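Local coordinates for protein AtFKBP42 (Arabidopsis thaliana, PDB 2F4E) that probably accelerates the cis-trans isomerisation of prolyl peptide bonds as an FKBP-type immunophilin, and modulates substrate uptake by MRP-type transporters into the vacuole, at residues S62-S68 and F158-K162; G34-P38 and Y74-T78; L47-K53 and I111-M116. All blocks are in the same frame, centred on the assembly; numbering follows the deposited sequence.

Overall arrangement
Contact 1 and contact 3 meet, their centres about 15 Å apart: F158 CZ lies 3.1 Å from M116 O, and P64 CD packs beside the same oxygen, so loop 62-68, the turn that follows helix 107-113 and the end of strand 149-158 form one continuous region. Contact 2 stands apart, its centre about 25 Å from that of contact 1 and about 17 Å from that of contact 3, with nearest atoms about 13 Å and 7 Å away, and across the chain's centre from both. As in other FKBP domains, the proline-binding pocket probably lies between helix 107-113 and the curved sheet. Contact 3 holds the C-terminal part of that helix, whereas contact 2 lies against part of the sheet's other face.

Contact 1: S62-S68 and F158-K162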
ATOM      1  N   SER A  62      -6.168  11.531 -12.913  1.00 48.98           N
ATOM      2  CA  SER A  62      -6.327  10.166 -13.381  1.00 49.12           C
ATOM      3  C   SER A  62      -5.432   9.209 -12.616  1.00 48.92           C
ATOM      4  O   SER A  62      -4.536   9.631 -11.882  1.00 49.06           O
ATOM      5  CB  SER A  62      -6.006  10.084 -14.879  1.00 49.59           C
ATOM      6  OG  SER A  62      -6.883  10.911 -15.623  1.00 51.26           O
ATOM      7  N   LYS A  63      -5.702   7.920 -12.778  1.00 48.74           N
ATOM      8  CA  LYS A  63      -4.907   6.886 -12.142  1.00 48.91           C
ATOM      9  C   LYS A  63      -3.582   6.919 -12.879  1.00 49.11           C
ATOM     10  O   LYS A  63      -3.509   7.402 -14.014  1.00 48.62           O
ATOM     11  CB  LYS A  63      -5.586   5.524 -12.310  1.00 49.77           C
ATOM     12  CG  LYS A  63      -6.711   5.286 -11.310  1.00 52.98           C
ATOM     13  CD  LYS A  63      -7.800   4.374 -11.843  1.00 54.13           C
ATOM     14  CE  LYS A  63      -7.320   2.949 -12.062  1.00 56.07           C
ATOM     15  NZ  LYS A  63      -8.478   2.061 -12.464  1.00 55.06           N
ATOM     16  N   PRO A  64      -2.513   6.417 -12.251  1.00 49.06           N
ATOM     17  CA  PRO A  64      -1.203   6.420 -12.902  1.00 48.62           C
ATOM     18  C   PRO A  64      -1.118   5.373 -13.988  1.00 48.80           C
ATOM     19  O   PRO A  64      -1.907   4.431 -14.010  1.00 50.89           O
ATOM     20  CB  PRO A  64      -0.257   6.110 -11.758  1.00 48.29           C
ATOM     21  CG  PRO A  64      -1.073   5.129 -10.951  1.00 47.21           C
ATOM     22  CD  PRO A  64      -2.432   5.793 -10.918  1.00 47.71           C
ATOM     23  N   SER A  65      -0.164   5.539 -14.889  1.00 47.48           N
ATOM     24  CA  SER A  65       0.022   4.575 -15.948  1.00 49.52           C
ATOM     25  C   SER A  65       1.043   3.565 -15.451  1.00 51.02           C
ATOM     26  O   SER A  65       1.679   3.774 -14.414  1.00 51.01           O
ATOM     27  CB  SER A  65       0.535   5.267 -17.209  1.00 51.57           C
ATOM     28  OG  SER A  65       1.650   6.098 -16.933  1.00 52.44           O
ATOM     29  N   LYS A  66       1.185   2.458 -16.174  1.00 51.68           N
ATOM     30  CA  LYS A  66       2.150   1.444 -15.788  1.00 52.07           C
ATOM     31  C   LYS A  66       3.524   2.085 -15.892  1.00 51.38           C
ATOM     32  O   LYS A  66       3.752   2.957 -16.739  1.00 53.15           O
ATOM     33  CB  LYS A  66       2.086   0.238 -16.729  1.00 54.05           C
ATOM     34  CG  LYS A  66       0.693  -0.336 -16.908  1.00 56.92           C
ATOM     35  CD  LYS A  66       0.728  -1.746 -17.508  1.00 59.43           C
ATOM     36  CE  LYS A  66       1.266  -1.762 -18.945  1.00 59.56           C
ATOM     37  NZ  LYS A  66       1.121  -3.132 -19.531  1.00 60.42           N
ATOM     38  N   TYR A  67       4.436   1.666 -15.027  1.00 49.28           N
ATOM     39  CA  TYR A  67       5.800   2.192 -15.056  1.00 48.18           C
ATOM     40  C   TYR A  67       5.935   3.624 -14.519  1.00 44.16           C
ATOM     41  O   TYR A  67       7.014   4.215 -14.552  1.00 42.37           O
ATOM     42  CB  TYR A  67       6.347   2.109 -16.488  1.00 52.18           C
ATOM     43  CG  TYR A  67       6.118   0.756 -17.153  1.00 55.27           C
ATOM     44  CD1 TYR A  67       6.017  -0.413 -16.386  1.00 56.52           C
ATOM     45  CD2 TYR A  67       6.039   0.638 -18.548  1.00 57.71           C
ATOM     46  CE1 TYR A  67       5.843  -1.664 -16.980  1.00 57.70           C
ATOM     47  CE2 TYR A  67       5.864  -0.625 -19.165  1.00 58.63           C
ATOM     48  CZ  TYR A  67       5.767  -1.764 -18.367  1.00 58.24           C
ATOM     49  OH  TYR A  67       5.591  -3.009 -18.923  1.00 58.51           O
ATOM     50  N   SER A  68       4.837   4.175 -14.021  1.00 40.83           N
ATOM     51  CA  SER A  68       4.835   5.519 -13.453  1.00 38.34           C
ATOM     52  C   SER A  68       5.600   5.611 -12.123  1.00 37.26           C
ATOM     53  O   SER A  68       5.670   4.656 -11.354  1.00 37.20           O
ATOM     54  CB  SER A  68       3.392   5.977 -13.230  1.00 37.75           C
ATOM     55  OG  SER A  68       3.343   7.239 -12.584  1.00 37.23           O
ATOM     56  N   PHE A 158       2.061  11.076  -8.829  1.00 35.09           N
ATOM     57  CA  PHE A 158       2.858  10.328  -9.797  1.00 39.38           C
ATOM     58  C   PHE A 158       3.315  11.209 -10.963  1.00 41.04           C
ATOM     59  O   PHE A 158       2.733  12.267 -11.233  1.00 42.15           O
ATOM     60  CB  PHE A 158       2.108   9.116 -10.363  1.00 44.04           C
ATOM     61  CG  PHE A 158       0.721   8.940  -9.844  1.00 48.78           C
ATOM     62  CD1 PHE A 158      -0.307   9.747 -10.306  1.00 50.10           C
ATOM     63  CD2 PHE A 158       0.429   7.919  -8.924  1.00 52.72           C
ATOM     64  CE1 PHE A 158      -1.614   9.549  -9.874  1.00 52.71           C
ATOM     65  CE2 PHE A 158      -0.885   7.703  -8.476  1.00 52.59           C
ATOM     66  CZ  PHE A 158      -1.909   8.530  -8.958  1.00 53.70           C
ATOM     67  N   ASP A 159       4.352  10.773 -11.668  1.00 39.52           N
ATOM     68  CA  ASP A 159       4.871  11.583 -12.757  1.00 43.36           C
ATOM     69  C   ASP A 159       4.240  11.331 -14.121  1.00 44.09           C
ATOM     70  O   ASP A 159       4.329  12.173 -15.011  1.00 44.73           O
ATOM     71  CB  ASP A 159       6.398  11.435 -12.835  1.00 42.29           C
ATOM     72  CG  ASP A 159       6.840  10.099 -13.414  1.00 43.23           C
ATOM     73  OD1 ASP A 159       6.043   9.141 -13.419  1.00 42.62           O
ATOM     74  OD2 ASP A 159       8.005  10.010 -13.862  1.00 44.40           O
ATOM     75  N   GLU A 160       3.582  10.188 -14.282  1.00 45.47           N
ATOM     76  CA  GLU A 160       2.957   9.851 -15.559  1.00 47.72           C
ATOM     77  C   GLU A 160       1.542   9.301 -15.352  1.00 48.23           C
ATOM     78  O   GLU A 160       1.352   8.248 -14.730  1.00 46.80           O
ATOM     79  CB  GLU A 160       3.821   8.821 -16.300  1.00 47.72           C
ATOM     80  CG  GLU A 160       3.435   8.607 -17.757  1.00 54.98           C
ATOM     81  CD  GLU A 160       4.000   7.314 -18.328  1.00 57.02           C
ATOM     82  OE1 GLU A 160       5.237   7.122 -18.330  1.00 57.91           O
ATOM     83  OE2 GLU A 160       3.190   6.481 -18.778  1.00 60.79           O
ATOM     84  N   THR A 161       0.545  10.013 -15.867  1.00 51.29           N
ATOM     85  CA  THR A 161      -0.847   9.587 -15.695  1.00 56.05           C
ATOM     86  C   THR A 161      -1.551   9.232 -17.007  1.00 58.54           C
ATOM     87  O   THR A 161      -1.155   9.704 -18.070  1.00 59.60           O
ATOM     88  CB  THR A 161      -1.672  10.677 -14.986  1.00 55.57           C
ATOM     89  OG1 THR A 161      -3.056  10.317 -15.015  1.00 59.13           O
ATOM     90  CG2 THR A 161      -1.502  12.019 -15.675  1.00 56.56           C
ATOM     91  N   LYS A 162      -2.591   8.402 -16.923  1.00 61.00           N
ATOM     92  CA  LYS A 162      -3.351   7.984 -18.104  1.00 63.40           C
ATOM     93  C   LYS A 162      -4.087   9.149 -18.782  1.00 65.54           C
ATOM     94  O   LYS A 162      -4.959   9.783 -18.177  1.00 65.16           O
ATOM     95  CB  LYS A 162      -4.372   6.901 -17.733  1.00 62.08           C
ATOM     96  CG  LYS A 162      -3.795   5.686 -17.005  1.00 61.47           C
ATOM     97  CD  LYS A 162      -4.796   4.523 -17.034  1.00 60.40           C
ATOM     98  CE  LYS A 162      -4.394   3.377 -16.112  1.00 59.01           C
ATOM     99  NZ  LYS A 162      -2.966   2.958 -16.287  1.00 58.97           N
TER
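P64 lays its pyrrolidine over one face of the F158 ring at the margin of the curled antiparallel sheet of the FKBP fold, where a single beta bridge, P64 with T161, ties loop 62-68 to the chain leaving strand 149-158. This is the tightly packed part. P64 CB stands 3.5 Å from the centroid of the F158 ring and 16° off its normal, a CH-pi contact, while P64 CD approaches F158 CZ at 3.4 Å. The phenylalanine seems to pay for this position, since chi1 of 1° leaves CG nearly eclipsed with the backbone N. Close by, the carbonyl oxygen of E160 is gripped from opposite faces of its plane: S65 N and S68 OG each donate to E160 O at 3.1 Å, which pins the type II turn from S65 to S68.

The solvent side is looser. S62 OG makes just a weak bond to K162 O, at 3.4 Å. K63 O does better, accepting K162 N in a nearly straight bond and T161 OG1 from above the carbonyl plane. Beyond them the exposed K162 chain bends at its last torsion, chi4 -49°, and sets NZ 2.9 Å from P64 O, tilted out of that carbonyl's plane.

Contact 2: G34-P38 and Y74-T78; sequences GNVPP and YRAWT
W77 turns its indole toward P37 through two torsions: CG sits opposite its own carbonyl carbon (chi1 -72°), and chi2 of -84° turns the indole plane nearly perpendicular to the plane of CA, CB and CG, one face presented to the proline. P37 CB rests over the six-membered ring, 3.5 Å from its centroid and almost on the normal, a CH-pi contact, while P37 CD reaches W77 CE2 at 3.7 Å. The neighbouring P38 adds a more distant touch, its CD 4.3 Å from W77 CH2.

The same indole is met at its edge as well. W77 NE1 donates to N35 O at 3.1 Å, but with an angle of 129° at the hydrogen the bond is bent and weak, so most of the hold falls to the ring face. R75, two residues back on the strand, extends its chain beside the indole until G34 N lies over one face of the guanidinium. Its charge is answered elsewhere, by salt bridges from NH1 to E152 and from NE to D87, which would help hold the guanidinium in place. The N-terminal segment thus packs on R75 and W77 of strand 69-78, on the side of the FKBP sheet turned away from helix 107-113.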
ATOM      1  N   GLY A  34      -1.338   8.444  12.938  1.00 63.24           N
ATOM      2  CA  GLY A  34      -0.762   8.311  14.326  1.00 64.02           C
ATOM      3  C   GLY A  34      -0.029   6.995  14.549  1.00 63.02           C
ATOM      4  O   GLY A  34       1.206   6.969  14.619  1.00 63.02           O
ATOM      5  N   ASN A  35      -0.792   5.908  14.650  1.00 62.12           N
ATOM      6  CA  ASN A  35      -0.255   4.565  14.868  1.00 60.52           C
ATOM      7  C   ASN A  35      -1.428   3.593  14.847  1.00 59.40           C
ATOM      8  O   ASN A  35      -1.242   2.385  14.702  1.00 59.49           O
ATOM      9  CB  ASN A  35       0.453   4.490  16.230  1.00 60.68           C
ATOM     10  CG  ASN A  35       1.222   3.181  16.435  1.00 61.65           C
ATOM     11  OD1 ASN A  35       2.447   3.187  16.597  1.00 61.46           O
ATOM     12  ND2 ASN A  35       0.508   2.060  16.426  1.00 59.91           N
ATOM     13  N   VAL A  36      -2.635   4.138  14.997  1.00 57.47           N
ATOM     14  CA  VAL A  36      -3.865   3.345  15.019  1.00 55.46           C
ATOM     15  C   VAL A  36      -4.431   3.167  13.607  1.00 53.77           C
ATOM     16  O   VAL A  36      -4.757   4.139  12.930  1.00 54.03           O
ATOM     17  CB  VAL A  36      -4.935   4.041  15.886  1.00 54.97           C
ATOM     18  CG1 VAL A  36      -6.224   3.270  15.867  1.00 54.42           C
ATOM     19  CG2 VAL A  36      -4.428   4.211  17.304  1.00 56.77           C
ATOM     20  N   PRO A  37      -4.552   1.918  13.144  1.00 52.81           N
ATOM     21  CA  PRO A  37      -5.091   1.692  11.797  1.00 53.19           C
ATOM     22  C   PRO A  37      -6.563   2.126  11.754  1.00 53.11           C
ATOM     23  O   PRO A  37      -7.419   1.501  12.392  1.00 54.46           O
ATOM     24  CB  PRO A  37      -4.899   0.190  11.598  1.00 50.26           C
ATOM     25  CG  PRO A  37      -5.012  -0.355  12.995  1.00 51.75           C
ATOM     26  CD  PRO A  37      -4.232   0.646  13.814  1.00 52.55           C
ATOM     27  N   PRO A  38      -6.868   3.205  11.010  1.00 53.73           N
ATOM     28  CA  PRO A  38      -8.221   3.770  10.860  1.00 52.63           C
ATOM     29  C   PRO A  38      -9.339   2.762  10.617  1.00 52.74           C
ATOM     30  O   PRO A  38      -9.210   1.856   9.795  1.00 49.71           O
ATOM     31  CB  PRO A  38      -8.074   4.751   9.694  1.00 52.88           C
ATOM     32  CG  PRO A  38      -6.869   4.172   8.898  1.00 52.73           C
ATOM     33  CD  PRO A  38      -5.943   3.776  10.012  1.00 53.58           C
ATOM     34  N   TYR A  74       2.985   5.962   3.891  1.00 31.35           N
ATOM     35  CA  TYR A  74       2.211   4.789   4.272  1.00 29.71           C
ATOM     36  C   TYR A  74       2.620   4.152   5.592  1.00 30.51           C
ATOM     37  O   TYR A  74       3.740   4.328   6.068  1.00 31.71           O
ATOM     38  CB  TYR A  74       2.270   3.728   3.167  1.00 29.90           C
ATOM     39  CG  TYR A  74       3.506   2.851   3.176  1.00 32.72           C
ATOM     40  CD1 TYR A  74       3.562   1.689   3.950  1.00 33.09           C
ATOM     41  CD2 TYR A  74       4.622   3.181   2.409  1.00 32.10           C
ATOM     42  CE1 TYR A  74       4.701   0.885   3.949  1.00 33.65           C
ATOM     43  CE2 TYR A  74       5.754   2.390   2.403  1.00 32.94           C
ATOM     44  CZ  TYR A  74       5.799   1.243   3.171  1.00 35.72           C
ATOM     45  OH  TYR A  74       6.936   0.464   3.166  1.00 39.96           O
ATOM     46  N   ARG A  75       1.676   3.432   6.184  1.00 29.58           N
ATOM     47  CA  ARG A  75       1.916   2.701   7.421  1.00 30.80           C
ATOM     48  C   ARG A  75       1.577   1.262   7.094  1.00 28.32           C
ATOM     49  O   ARG A  75       0.713   1.001   6.254  1.00 31.93           O
ATOM     50  CB  ARG A  75       1.014   3.186   8.554  1.00 28.36           C
ATOM     51  CG  ARG A  75       1.273   4.604   8.998  1.00 30.12           C
ATOM     52  CD  ARG A  75       0.475   4.927  10.250  1.00 30.82           C
ATOM     53  NE  ARG A  75       0.695   6.300  10.687  1.00 30.80           N
ATOM     54  CZ  ARG A  75       0.020   7.359  10.251  1.00 33.72           C
ATOM     55  NH1 ARG A  75      -0.952   7.221   9.358  1.00 30.36           N
ATOM     56  NH2 ARG A  75       0.352   8.566  10.690  1.00 34.66           N
ATOM     57  N   ALA A  76       2.259   0.328   7.737  1.00 28.08           N
ATOM     58  CA  ALA A  76       1.994  -1.072   7.477  1.00 27.18           C
ATOM     59  C   ALA A  76       1.814  -1.818   8.785  1.00 27.32           C
ATOM     60  O   ALA A  76       2.566  -1.615   9.742  1.00 29.82           O
ATOM     61  CB  ALA A  76       3.123  -1.675   6.669  1.00 29.54           C
ATOM     62  N   TRP A  77       0.812  -2.683   8.817  1.00 28.90           N
ATOM     63  CA  TRP A  77       0.491  -3.457  10.007  1.00 33.78           C
ATOM     64  C   TRP A  77       0.275  -4.912   9.609  1.00 37.09           C
ATOM     65  O   TRP A  77      -0.338  -5.193   8.571  1.00 37.59           O
ATOM     66  CB  TRP A  77      -0.824  -2.967  10.623  1.00 31.33           C
ATOM     67  CG  TRP A  77      -0.813  -1.653  11.314  1.00 34.84           C
ATOM     68  CD1 TRP A  77      -0.437  -1.411  12.603  1.00 34.73           C
ATOM     69  CD2 TRP A  77      -1.248  -0.401  10.780  1.00 34.01           C
ATOM     70  NE1 TRP A  77      -0.612  -0.088  12.907  1.00 36.01           N
ATOM     71  CE2 TRP A  77      -1.107   0.557  11.805  1.00 32.51           C
ATOM     72  CE3 TRP A  77      -1.744   0.008   9.532  1.00 35.93           C
ATOM     73  CZ2 TRP A  77      -1.443   1.894  11.625  1.00 32.43           C
ATOM     74  CZ3 TRP A  77      -2.077   1.336   9.358  1.00 33.19           C
ATOM     75  CH2 TRP A  77      -1.924   2.265  10.400  1.00 33.82           C
ATOM     76  N   THR A  78       0.775  -5.835  10.423  1.00 37.43           N
ATOM     77  CA  THR A  78       0.552  -7.251  10.178  1.00 41.27           C
ATOM     78  C   THR A  78      -0.881  -7.425  10.669  1.00 41.59           C
ATOM     79  O   THR A  78      -1.243  -6.934  11.741  1.00 38.70           O
ATOM     80  CB  THR A  78       1.461  -8.142  11.025  1.00 41.32           C
ATOM     81  OG1 THR A  78       1.511  -7.653  12.373  1.00 42.45           O
ATOM     82  CG2 THR A  78       2.868  -8.173  10.443  1.00 41.81           C
TER

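Contact 3: L47-K53 and I111-M116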
ATOM      1  N   LEU A  47      -9.140  -5.525  -6.229  1.00 42.66           N
ATOM      2  CA  LEU A  47      -8.169  -5.128  -7.237  1.00 41.21           C
ATOM      3  C   LEU A  47      -7.406  -6.334  -7.732  1.00 42.41           C
ATOM      4  O   LEU A  47      -6.757  -6.277  -8.777  1.00 43.34           O
ATOM      5  CB  LEU A  47      -7.160  -4.134  -6.662  1.00 37.88           C
ATOM      6  CG  LEU A  47      -7.675  -2.951  -5.860  1.00 35.39           C
ATOM      7  CD1 LEU A  47      -6.497  -2.091  -5.450  1.00 35.60           C
ATOM      8  CD2 LEU A  47      -8.655  -2.159  -6.683  1.00 37.38           C
ATOM      9  N   ASP A  48      -7.484  -7.431  -6.987  1.00 43.80           N
ATOM     10  CA  ASP A  48      -6.756  -8.642  -7.358  1.00 45.09           C
ATOM     11  C   ASP A  48      -7.273  -9.778  -6.492  1.00 45.91           C
ATOM     12  O   ASP A  48      -8.059  -9.548  -5.577  1.00 44.36           O
ATOM     13  CB  ASP A  48      -5.264  -8.427  -7.086  1.00 47.80           C
ATOM     14  CG  ASP A  48      -4.390  -9.548  -7.614  1.00 51.96           C
ATOM     15  OD1 ASP A  48      -4.280  -9.665  -8.852  1.00 55.57           O
ATOM     16  OD2 ASP A  48      -3.809 -10.293  -6.788  1.00 53.84           O
ATOM     17  N   GLU A  49      -6.819 -10.998  -6.768  1.00 45.99           N
ATOM     18  CA  GLU A  49      -7.244 -12.152  -5.991  1.00 48.19           C
ATOM     19  C   GLU A  49      -6.821 -11.918  -4.539  1.00 47.24           C
ATOM     20  O   GLU A  49      -7.609 -12.141  -3.616  1.00 45.36           O
ATOM     21  CB  GLU A  49      -6.603 -13.428  -6.551  1.00 51.20           C
ATOM     22  CG  GLU A  49      -7.320 -14.745  -6.180  1.00 57.40           C
ATOM     23  CD  GLU A  49      -8.758 -14.825  -6.713  1.00 61.77           C
ATOM     24  OE1 GLU A  49      -8.989 -14.534  -7.913  1.00 63.15           O
ATOM     25  OE2 GLU A  49      -9.655 -15.186  -5.917  1.00 62.94           O
ATOM     26  N   LYS A  50      -5.590 -11.436  -4.347  1.00 46.36           N
ATOM     27  CA  LYS A  50      -5.057 -11.173  -3.015  1.00 44.06           C
ATOM     28  C   LYS A  50      -4.897  -9.697  -2.646  1.00 43.12           C
ATOM     29  O   LYS A  50      -4.078  -9.354  -1.792  1.00 41.05           O
ATOM     30  CB  LYS A  50      -3.708 -11.883  -2.838  1.00 45.82           C
ATOM     31  CG  LYS A  50      -3.789 -13.403  -2.975  1.00 47.38           C
ATOM     32  CD  LYS A  50      -4.921 -13.968  -2.117  1.00 50.38           C
ATOM     33  CE  LYS A  50      -4.865 -15.497  -2.007  1.00 52.37           C
ATOM     34  NZ  LYS A  50      -5.966 -15.997  -1.147  1.00 51.67           N
ATOM     35  N   VAL A  51      -5.688  -8.829  -3.275  1.00 41.73           N
ATOM     36  CA  VAL A  51      -5.628  -7.403  -2.986  1.00 36.97           C
ATOM     37  C   VAL A  51      -6.999  -6.748  -3.038  1.00 37.38           C
ATOM     38  O   VAL A  51      -7.762  -6.965  -3.976  1.00 36.39           O
ATOM     39  CB  VAL A  51      -4.709  -6.658  -3.983  1.00 39.01           C
ATOM     40  CG1 VAL A  51      -4.611  -5.191  -3.599  1.00 40.14           C
ATOM     41  CG2 VAL A  51      -3.326  -7.275  -4.005  1.00 35.87           C
ATOM     42  N   SER A  52      -7.311  -5.951  -2.020  1.00 35.54           N
ATOM     43  CA  SER A  52      -8.585  -5.231  -1.960  1.00 37.52           C
ATOM     44  C   SER A  52      -8.364  -3.862  -1.325  1.00 37.27           C
ATOM     45  O   SER A  52      -7.367  -3.659  -0.624  1.00 37.38           O
ATOM     46  CB  SER A  52      -9.623  -6.046  -1.178  1.00 36.20           C
ATOM     47  OG  SER A  52      -9.188  -6.293   0.144  1.00 39.04           O
ATOM     48  N   LYS A  53      -9.291  -2.932  -1.545  1.00 37.66           N
ATOM     49  CA  LYS A  53      -9.117  -1.567  -1.037  1.00 36.94           C
ATOM     50  C   LYS A  53     -10.367  -0.844  -0.542  1.00 36.94           C
ATOM     51  O   LYS A  53     -11.473  -1.067  -1.019  1.00 40.03           O
ATOM     52  CB  LYS A  53      -8.496  -0.698  -2.130  1.00 36.75           C
ATOM     53  CG  LYS A  53      -8.287   0.757  -1.742  1.00 35.32           C
ATOM     54  CD  LYS A  53      -7.748   1.604  -2.892  1.00 36.46           C
ATOM     55  CE  LYS A  53      -8.776   1.778  -3.983  1.00 35.94           C
ATOM     56  NZ  LYS A  53      -8.256   2.607  -5.085  1.00 41.41           N
ATOM     57  N   ILE A 111       0.034  -2.855  -6.478  1.00 32.57           N
ATOM     58  CA  ILE A 111      -1.244  -3.128  -7.115  1.00 34.58           C
ATOM     59  C   ILE A 111      -2.311  -2.174  -6.584  1.00 36.02           C
ATOM     60  O   ILE A 111      -3.147  -1.680  -7.340  1.00 38.13           O
ATOM     61  CB  ILE A 111      -1.665  -4.592  -6.877  1.00 34.22           C
ATOM     62  CG1 ILE A 111      -0.757  -5.523  -7.694  1.00 35.38           C
ATOM     63  CG2 ILE A 111      -3.120  -4.777  -7.249  1.00 35.25           C
ATOM     64  CD1 ILE A 111      -0.908  -6.985  -7.374  1.00 33.26           C
ATOM     65  N   GLY A 112      -2.261  -1.899  -5.286  1.00 35.84           N
ATOM     66  CA  GLY A 112      -3.224  -0.991  -4.701  1.00 33.88           C
ATOM     67  C   GLY A 112      -2.969   0.414  -5.186  1.00 33.01           C
ATOM     68  O   GLY A 112      -3.897   1.083  -5.616  1.00 33.76           O
ATOM     69  N   VAL A 113      -1.711   0.848  -5.124  1.00 31.35           N
ATOM     70  CA  VAL A 113      -1.313   2.186  -5.556  1.00 32.30           C
ATOM     71  C   VAL A 113      -1.742   2.458  -6.984  1.00 34.45           C
ATOM     72  O   VAL A 113      -2.224   3.542  -7.302  1.00 35.24           O
ATOM     73  CB  VAL A 113       0.231   2.370  -5.453  1.00 28.46           C
ATOM     74  CG1 VAL A 113       0.661   3.586  -6.224  1.00 27.98           C
ATOM     75  CG2 VAL A 113       0.651   2.509  -3.991  1.00 30.52           C
ATOM     76  N   ALA A 114      -1.556   1.462  -7.838  1.00 35.36           N
ATOM     77  CA  ALA A 114      -1.909   1.583  -9.247  1.00 37.10           C
ATOM     78  C   ALA A 114      -3.377   1.940  -9.441  1.00 37.60           C
ATOM     79  O   ALA A 114      -3.765   2.384 -10.517  1.00 40.24           O
ATOM     80  CB  ALA A 114      -1.584   0.271  -9.990  1.00 35.28           C
ATOM     81  N   SER A 115      -4.186   1.756  -8.403  1.00 36.40           N
ATOM     82  CA  SER A 115      -5.615   2.033  -8.500  1.00 34.44           C
ATOM     83  C   SER A 115      -5.980   3.355  -7.849  1.00 35.20           C
ATOM     84  O   SER A 115      -7.144   3.737  -7.814  1.00 33.30           O
ATOM     85  CB  SER A 115      -6.405   0.913  -7.821  1.00 37.83           C
ATOM     86  OG  SER A 115      -6.481   1.133  -6.423  1.00 35.90           O
ATOM     87  N   MET A 116      -4.982   4.060  -7.341  1.00 33.57           N
ATOM     88  CA  MET A 116      -5.230   5.313  -6.658  1.00 36.17           C
ATOM     89  C   MET A 116      -4.987   6.575  -7.477  1.00 38.93           C
ATOM     90  O   MET A 116      -4.228   6.586  -8.449  1.00 40.13           O
ATOM     91  CB  MET A 116      -4.384   5.363  -5.378  1.00 35.85           C
ATOM     92  CG  MET A 116      -4.709   4.278  -4.369  1.00 37.10           C
ATOM     93  SD  MET A 116      -3.593   4.253  -2.965  1.00 33.52           S
ATOM     94  CE  MET A 116      -4.394   5.379  -1.891  1.00 33.00           C
TER
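L47 and I111 touch where the edge of the FKBP sheet meets the C-terminal part of helix 107-113, beside a classic beta bulge in which L47 N and D48 N both donate to V51 O. The leucine shows how one branched side chain can span such a joint. Its CB lies 4.1 Å from I111 CG2. CG, set beside the backbone N by a chi1 of -48°, sends the two methyls onward: CD1 lies 3.4 Å from S115 OG and also over the CA of G112, helix backbone that carries no side chain, and CD2 comes within 4.0 Å of S115 CB. V51 enlarges the apolar patch, its CG1 4.0 Å from I111 CG2, and its side chain also packs on V124 of the adjacent strand.

D48 brushes I111 with its CB, while its OD2 accepts from K50 N to make an Asx turn. K53 supplies the polar half of the joint. Its chain runs extended and then bends at chi3 (69°), which brings CE within 3.4 Å of S115 OG and lets NZ donate to S115 OG at 2.7 Å; it also makes a long, weak ion pair with E120. With an alanine here instead of S115, the K53 ammonium would probably lose its near partner in this contact, and G112 O would lose one of its two donors. The hydroxyl accepts from the lysine and at the same time donates to G112 O, which S115 OG meets at 2.7 Å in the carbonyl plane, alongside the bond from S115 N to the same oxygen.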